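Local coordinates for protein P-granule scaffold (PDB 5W4A) that scaffolds the assembly of germ granules (P granules), which need both assembly and localized regulators for mRNA repression, at the interface of chains A and B. Residues are numbered along the deposited sequence; one frame, centred on the assembly and turned at random. Chains: chain A/B, P-granule scaffold.

The interface of chains A and B. Residues chain A 131, 162; chain B 131, 162.
A:Lys131 reaches across to B:Glu162, and B:Lys131 does the same to A:Glu162. The four side chains form a cyclic salt-bridge cluster between two copies of the helical N-domain of a P-granule scaffold. The pairing is two-fold symmetric and would suit a homodimer, though the crystal alone does not prove it biological. The side-chain amine NZ of A:Lys131 donates to the carboxylate OE2 of B:Glu162 at 2.6 Å. It arrives on the syn side, 22° out of the carboxylate plane. B:Glu162 OE1 is a longer partner, 3.2 Å from A:Lys131 NZ. In the twin, B:Lys131 NZ donates to A:Glu162 OE2 at 2.7 Å, again on the syn side. Each lysine crosses its partner glutamate at about a right angle. The ring closes within each chain: B:Lys131 NZ makes a weaker bond to B:Glu162 OE1 at 3.3 Å, and A:Lys131 NZ has a looser salt bridge to A:Glu162 OE1 at 3.5 Å. The two NZ atoms of A:Lys131 and B:Lys131 are 4.9 Å apart, and the carboxylates probably offset their like charges. A glutamine at A:Glu162 would probably leave B:Lys131 without its charged mate across the interface and weaken the tie to A:Lys131. Both lysines end helix 116-131 and run extended beyond CG, which carries NZ between the two glutamates. A:Glu162 opens the 3-10 helix 162-166; in chain B it starts at 161. A:Glu162 bends at chi2 (-67°), turning its carboxylate towards both lysines.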
ATOM      1  N   LYS A 131       2.478   8.372  -3.947  1.00 16.05           N
ATOM      2  CA  LYS A 131       1.751   7.165  -3.593  1.00 15.23           C
ATOM      3  C   LYS A 131       0.246   7.414  -3.582  1.00 14.87           C
ATOM      4  O   LYS A 131      -0.534   6.510  -3.898  1.00 16.53           O
ATOM      5  CB  LYS A 131       2.207   6.644  -2.239  1.00 17.24           C
ATOM      6  CG  LYS A 131       1.629   5.310  -1.898  1.00 20.81           C
ATOM      7  CD  LYS A 131       2.365   4.647  -0.724  1.00 26.91           C
ATOM      8  CE  LYS A 131       1.864   3.216  -0.512  1.00 29.97           C
ATOM      9  NZ  LYS A 131       2.582   2.553   0.633  1.00 31.18           N
ATOM     10  N   GLU A 162       5.606  -3.701  -0.622  1.00 16.52           N
ATOM     11  CA  GLU A 162       4.501  -2.934  -1.201  1.00 15.64           C
ATOM     12  C   GLU A 162       4.351  -3.200  -2.689  1.00 15.50           C
ATOM     13  O   GLU A 162       3.255  -3.007  -3.228  1.00 15.02           O
ATOM     14  CB  GLU A 162       4.663  -1.423  -0.957  1.00 14.33           C
ATOM     15  CG  GLU A 162       4.561  -1.044   0.511  1.00 18.54           C
ATOM     16  CD  GLU A 162       3.168  -1.276   1.070  1.00 28.07           C
ATOM     17  OE1 GLU A 162       2.192  -0.935   0.367  1.00 25.46           O
ATOM     18  OE2 GLU A 162       3.038  -1.858   2.171  1.00 32.74           O
TER
ATOM     19  N   LYS B 131      -1.644  -7.980   4.636  1.00 17.19           N
ATOM     20  CA  LYS B 131      -1.493  -7.031   3.544  1.00 16.47           C
ATOM     21  C   LYS B 131      -1.033  -7.714   2.265  1.00 16.06           C
ATOM     22  O   LYS B 131      -1.360  -7.254   1.173  1.00 17.63           O
ATOM     23  CB  LYS B 131      -0.542  -5.917   3.940  1.00 16.35           C
ATOM     24  CG  LYS B 131      -0.548  -4.761   2.976  1.00 22.78           C
ATOM     25  CD  LYS B 131       0.190  -3.572   3.527  1.00 28.35           C
ATOM     26  CE  LYS B 131      -0.042  -2.392   2.607  1.00 35.80           C
ATOM     27  NZ  LYS B 131       0.615  -1.182   3.105  1.00 35.74           N
ATOM     28  N   GLU B 162      -2.878   4.749   3.686  1.00 15.52           N
ATOM     29  CA  GLU B 162      -2.900   3.553   2.845  1.00 17.26           C
ATOM     30  C   GLU B 162      -4.318   3.214   2.396  1.00 16.89           C
ATOM     31  O   GLU B 162      -4.487   2.498   1.398  1.00 16.34           O
ATOM     32  CB  GLU B 162      -2.285   2.353   3.595  1.00 17.73           C
ATOM     33  CG  GLU B 162      -0.784   2.484   3.849  1.00 23.24           C
ATOM     34  CD  GLU B 162       0.028   2.449   2.581  1.00 28.21           C
ATOM     35  OE1 GLU B 162      -0.272   1.617   1.680  1.00 28.62           O
ATOM     36  OE2 GLU B 162       0.917   3.317   2.453  1.00 35.55           O
TER